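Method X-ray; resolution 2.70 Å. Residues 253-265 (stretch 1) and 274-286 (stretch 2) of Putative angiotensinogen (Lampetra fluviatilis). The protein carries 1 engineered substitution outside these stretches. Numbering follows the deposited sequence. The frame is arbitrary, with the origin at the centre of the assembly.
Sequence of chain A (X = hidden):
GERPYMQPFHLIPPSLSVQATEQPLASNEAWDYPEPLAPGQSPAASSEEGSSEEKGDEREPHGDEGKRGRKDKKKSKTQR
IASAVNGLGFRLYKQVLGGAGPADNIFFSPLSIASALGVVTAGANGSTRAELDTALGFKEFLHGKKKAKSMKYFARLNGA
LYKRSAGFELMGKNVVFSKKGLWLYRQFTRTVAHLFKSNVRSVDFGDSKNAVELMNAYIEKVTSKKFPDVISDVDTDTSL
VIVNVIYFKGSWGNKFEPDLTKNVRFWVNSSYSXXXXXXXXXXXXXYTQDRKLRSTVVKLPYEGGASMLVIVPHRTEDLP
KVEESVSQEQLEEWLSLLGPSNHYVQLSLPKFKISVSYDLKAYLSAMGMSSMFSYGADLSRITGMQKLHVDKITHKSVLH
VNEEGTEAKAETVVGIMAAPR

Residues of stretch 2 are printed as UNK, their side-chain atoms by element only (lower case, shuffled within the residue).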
# COMPACT_ATOMS: atom_id res chain seq x y z
N GLY A 253 -16.13 2.35 -13.20
CA GLY A 253 -17.47 2.84 -13.40
C GLY A 253 -17.77 2.94 -14.87
O GLY A 253 -18.92 2.79 -15.25
N ASN A 254 -16.76 3.25 -15.67
CA ASN A 254 -16.86 3.29 -17.11
C ASN A 254 -15.88 2.29 -17.62
O ASN A 254 -14.68 2.54 -17.70
CB ASN A 254 -16.47 4.66 -17.59
CG ASN A 254 -17.05 5.74 -16.74
OD1 ASN A 254 -18.21 6.09 -16.93
ND2 ASN A 254 -16.26 6.27 -15.79
N LYS A 255 -16.37 1.11 -17.93
CA LYS A 255 -15.51 0.05 -18.44
C LYS A 255 -15.05 0.33 -19.87
O LYS A 255 -15.80 0.88 -20.65
CB LYS A 255 -16.24 -1.29 -18.36
CG LYS A 255 -16.52 -1.76 -16.94
CD LYS A 255 -16.77 -3.25 -16.93
CE LYS A 255 -17.51 -3.68 -15.70
NZ LYS A 255 -17.79 -5.13 -15.81
N PHE A 256 -13.81 -0.03 -20.18
CA PHE A 256 -13.22 0.19 -21.50
C PHE A 256 -13.70 -0.90 -22.41
O PHE A 256 -13.94 -2.00 -21.97
CB PHE A 256 -11.71 0.07 -21.48
CG PHE A 256 -11.01 1.14 -20.70
CD1 PHE A 256 -10.77 0.98 -19.31
CD2 PHE A 256 -10.53 2.28 -21.33
CE1 PHE A 256 -10.10 1.96 -18.58
CE2 PHE A 256 -9.86 3.26 -20.60
CZ PHE A 256 -9.65 3.11 -19.23
N GLU A 257 -13.76 -0.59 -23.70
CA GLU A 257 -14.08 -1.58 -24.71
C GLU A 257 -12.75 -2.26 -25.15
O GLU A 257 -11.79 -1.57 -25.51
CB GLU A 257 -14.88 -0.93 -25.86
CG GLU A 257 -15.42 -1.88 -26.93
CD GLU A 257 -16.37 -2.98 -26.43
OE1 GLU A 257 -17.00 -2.83 -25.33
OE2 GLU A 257 -16.50 -4.02 -27.16
N PRO A 258 -12.70 -3.62 -25.09
CA PRO A 258 -11.56 -4.37 -25.65
C PRO A 258 -11.29 -4.11 -27.13
O PRO A 258 -10.14 -3.93 -27.51
CB PRO A 258 -11.98 -5.82 -25.47
CG PRO A 258 -12.80 -5.78 -24.22
CD PRO A 258 -13.60 -4.51 -24.34
N ASP A 259 -12.35 -4.03 -27.94
CA ASP A 259 -12.23 -3.62 -29.34
C ASP A 259 -11.38 -2.35 -29.55
O ASP A 259 -10.70 -2.24 -30.56
CB ASP A 259 -13.61 -3.44 -29.96
CG ASP A 259 -14.34 -4.75 -30.11
OD1 ASP A 259 -14.55 -5.43 -29.08
OD2 ASP A 259 -14.69 -5.09 -31.26
N LEU A 260 -11.42 -1.40 -28.62
CA LEU A 260 -10.59 -0.18 -28.69
C LEU A 260 -9.34 -0.33 -27.85
O LEU A 260 -9.16 0.39 -26.87
CB LEU A 260 -11.40 1.01 -28.20
CG LEU A 260 -12.66 1.35 -28.99
CD1 LEU A 260 -13.70 2.06 -28.12
CD2 LEU A 260 -12.26 2.22 -30.17
N THR A 261 -8.51 -1.30 -28.18
CA THR A 261 -7.25 -1.51 -27.46
C THR A 261 -6.20 -1.91 -28.50
O THR A 261 -6.24 -3.03 -29.01
CB THR A 261 -7.38 -2.52 -26.26
OG1 THR A 261 -8.23 -1.96 -25.24
CG2 THR A 261 -6.04 -2.84 -25.64
N LYS A 262 -5.29 -0.98 -28.82
CA LYS A 262 -4.22 -1.17 -29.82
C LYS A 262 -2.89 -0.80 -29.14
O LYS A 262 -2.85 -0.05 -28.16
CB LYS A 262 -4.43 -0.38 -31.16
CG LYS A 262 -4.02 -1.20 -32.41
CD LYS A 262 -3.69 -0.42 -33.70
CE LYS A 262 -3.33 -1.38 -34.85
NZ LYS A 262 -2.71 -0.71 -36.03
N ASN A 263 -1.78 -1.32 -29.68
CA ASN A 263 -0.46 -0.97 -29.16
C ASN A 263 -0.16 0.49 -29.48
O ASN A 263 -0.59 0.99 -30.50
CB ASN A 263 0.61 -1.86 -29.79
CG ASN A 263 0.40 -3.34 -29.51
OD1 ASN A 263 -0.19 -3.72 -28.52
ND2 ASN A 263 0.89 -4.18 -30.39
N VAL A 264 0.55 1.18 -28.61
CA VAL A 264 0.89 2.60 -28.80
C VAL A 264 2.25 2.81 -28.14
O VAL A 264 2.58 2.13 -27.14
CB VAL A 264 -0.18 3.51 -28.15
CG1 VAL A 264 0.27 4.98 -28.05
CG2 VAL A 264 -1.52 3.38 -28.86
N ARG A 265 3.05 3.72 -28.70
CA ARG A 265 4.33 4.05 -28.09
C ARG A 265 4.03 4.71 -26.79
O ARG A 265 3.30 5.72 -26.74
CB ARG A 265 5.18 4.98 -28.95
CG ARG A 265 5.94 4.30 -30.09
CD ARG A 265 6.35 5.27 -31.19
NE ARG A 265 6.54 4.54 -32.44
CZ ARG A 265 5.56 4.12 -33.26
NH1 ARG A 265 4.27 4.34 -32.99
NH2 ARG A 265 5.88 3.46 -34.38
N UNK A 274 8.33 2.08 -26.12
CA UNK A 274 7.93 0.67 -26.23
C UNK A 274 6.45 0.52 -26.61
O UNK A 274 5.66 1.42 -26.35
s UNK A 274 7.97 -0.24 -22.08
c UNK A 274 8.25 -0.11 -24.93
c UNK A 274 8.56 -1.89 -22.44
c UNK A 274 7.43 0.30 -23.71
N UNK A 275 6.09 -0.63 -27.20
CA UNK A 275 4.72 -0.89 -27.64
C UNK A 275 3.87 -1.48 -26.52
O UNK A 275 4.03 -2.64 -26.13
c UNK A 275 5.16 -1.14 -30.15
c UNK A 275 4.68 -1.81 -28.87
s UNK A 275 4.55 0.55 -30.50
c UNK A 275 3.05 0.24 -31.43
N UNK A 276 2.94 -0.66 -25.99
CA UNK A 276 2.13 -1.04 -24.85
C UNK A 276 0.65 -1.13 -25.24
O UNK A 276 0.12 -0.14 -25.74
c UNK A 276 2.30 -0.03 -23.71
c UNK A 276 3.76 0.17 -23.42
c UNK A 276 1.59 -0.52 -22.44
N UNK A 277 0.01 -2.29 -25.01
CA UNK A 277 -1.39 -2.37 -25.35
C UNK A 277 -2.11 -1.31 -24.57
O UNK A 277 -2.05 -1.32 -23.35
c UNK A 277 -0.83 -4.17 -23.86
c UNK A 277 -1.81 -3.78 -24.89
c UNK A 277 0.45 -3.49 -24.28
N UNK A 278 -2.71 -0.37 -25.28
CA UNK A 278 -3.22 0.87 -24.70
C UNK A 278 -4.70 0.87 -24.93
O UNK A 278 -5.16 0.58 -26.03
c UNK A 278 -2.51 2.08 -25.36
c UNK A 278 -3.02 3.42 -24.80
o UNK A 278 -1.09 1.99 -25.14
N UNK A 279 -5.45 1.21 -23.90
CA UNK A 279 -6.92 1.15 -23.93
C UNK A 279 -7.47 2.51 -24.24
O UNK A 279 -6.76 3.51 -24.09
c UNK A 279 -7.49 0.70 -22.58
s UNK A 279 -7.55 -1.12 -20.52
c UNK A 279 -6.97 0.23 -19.49
c UNK A 279 -6.99 -0.67 -22.14
N UNK A 280 -8.75 2.53 -24.65
CA UNK A 280 -9.35 3.74 -25.21
C UNK A 280 -10.83 3.84 -24.91
O UNK A 280 -11.58 2.85 -25.04
c UNK A 280 -5.79 4.75 -27.60
c UNK A 280 -9.15 3.76 -26.71
c UNK A 280 -6.87 2.84 -27.49
n UNK A 280 -5.67 3.45 -27.79
c UNK A 280 -7.73 3.81 -27.12
n UNK A 280 -7.03 5.00 -27.21
N UNK A 281 -11.25 5.04 -24.51
CA UNK A 281 -12.65 5.31 -24.19
C UNK A 281 -12.97 6.80 -24.23
O UNK A 281 -12.13 7.71 -24.02
n UNK A 281 -12.79 5.50 -19.19
c UNK A 281 -12.56 5.39 -21.57
o UNK A 281 -13.76 3.79 -20.23
c UNK A 281 -13.10 4.82 -20.27
c UNK A 281 -13.12 4.71 -22.82
N UNK A 282 -14.23 7.05 -24.56
CA UNK A 282 -14.80 8.36 -24.51
C UNK A 282 -15.79 8.29 -23.36
O UNK A 282 -16.87 7.73 -23.52
n UNK A 282 -19.88 11.54 -26.75
c UNK A 282 -15.46 8.74 -25.85
n UNK A 282 -18.49 12.11 -28.49
c UNK A 282 -15.35 10.22 -26.14
c UNK A 282 -18.67 11.51 -27.31
n UNK A 282 -17.67 10.88 -26.70
c UNK A 282 -16.30 10.76 -27.20
N UNK A 283 -15.41 8.83 -22.19
CA UNK A 283 -16.36 8.96 -21.08
C UNK A 283 -16.27 10.30 -20.35
O UNK A 283 -15.35 11.09 -20.59
c UNK A 283 -16.20 7.80 -20.12
N UNK A 284 -17.25 10.54 -19.46
CA UNK A 284 -17.34 11.74 -18.63
C UNK A 284 -16.47 11.63 -17.36
O UNK A 284 -16.92 11.13 -16.33
c UNK A 284 -21.99 12.45 -20.30
c UNK A 284 -19.73 12.09 -19.44
c UNK A 284 -21.15 12.44 -19.05
n UNK A 284 -23.37 12.91 -20.02
c UNK A 284 -18.80 12.00 -18.24
N UNK A 285 -15.24 12.14 -17.43
CA UNK A 285 -14.28 12.00 -16.36
C UNK A 285 -13.87 13.35 -15.87
O UNK A 285 -13.73 14.26 -16.66
c UNK A 285 -13.42 9.89 -17.46
c UNK A 285 -13.85 8.95 -16.34
c UNK A 285 -13.06 11.27 -16.88
c UNK A 285 -12.26 9.31 -18.25
N UNK A 286 -13.67 13.48 -14.57
CA UNK A 286 -13.09 14.70 -14.02
C UNK A 286 -11.62 14.75 -14.32
O UNK A 286 -10.92 13.79 -14.08
c UNK A 286 -13.29 14.76 -12.51
o UNK A 286 -14.67 14.94 -12.25

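Position 274 carries two carbons, a sulfur and a last carbon, unbranched. Its CA-to-CB bond points away from stretch 1. This is Met274. Its backbone O lies 3.4 Å from Arg265 CA, a CA-H...O contact.

Position 275 has the same unbranched chain. Its end comes nearer to stretch 1, and the terminal carbon lies 3.6 Å from Asn263 CB. This is Met275. Its SD is 4.0 Å from Arg265 CG.

Position 276 has three carbons, one carrying the other two. Its CB comes within 4.1 Å of Val264 O. This is Val276, a buried residue. Its backbone N donates to Val264 O at 3.0 Å, nearly straight, and its O accepts from Val264 N at 3.2 Å.

Position 277 has three carbons that close a ring onto the backbone N. Its CB lies 4.0 Å from Asn263 OD1. This is Pro277. Its nitrogen has no proton to give, but it pairs with Asn263 at a non-hydrogen-bonded site, so no bond is lost there.

Position 278 has one carbon carrying an oxygen and a carbon. The oxygen lies 3.5 Å from Val264 CB. This is Thr278. Its OG1 donates to Val276 O at 2.5 Å, within its own strand.

Position 279 is again two carbons, a sulfur and a carbon, without a branch. It lies over one face of the Phe256 ring. This is Met279. Its CE is 3.9 Å and its SD 4.3 Å from the ring centroid of Phe256.

Position 280 has one carbon and a five-membered ring of three carbons and two nitrogens. Its CB is 3.9 Å from Leu260 CB. This is His280. Val264 CG2 approaches the ring edge, 4.3 Å from NE2.

Position 281 has three carbons, the third bearing an oxygen and a nitrogen. A side-chain carbon lies 3.6 Å from Phe256 CE2. This is Gln281. Its amide lies over the ring face opposite Met279.

Position 282 has three carbons, a nitrogen, and a carbon with two more nitrogens. Its CA-to-CB bond points away from stretch 1, without contact. This is Arg282.

Position 283 has one carbon, 4.0 Å from Asn254 CB. This is Ala283.

Position 284 has four carbons ending in nitrogen, without contact. This is Lys284.

Position 285 has four carbons, forked at the second. A terminal carbon lies 3.6 Å from Asn254 ND2. This is Leu285.

Position 286 has one carbon and one oxygen, out of reach. This is Ser286.

The contact is an antiparallel strand pairing. Backbone hydrogen bonds run both ways between Val264 and Val276 and between Lys262 and Thr278. Of these, Lys262 N to Thr278 O, at 3.2 Å, is weak. Beyond them, Phe256 is held between Met279 and Gln281.

Stretch 2 274-286: MMVPTMHQRAKLS
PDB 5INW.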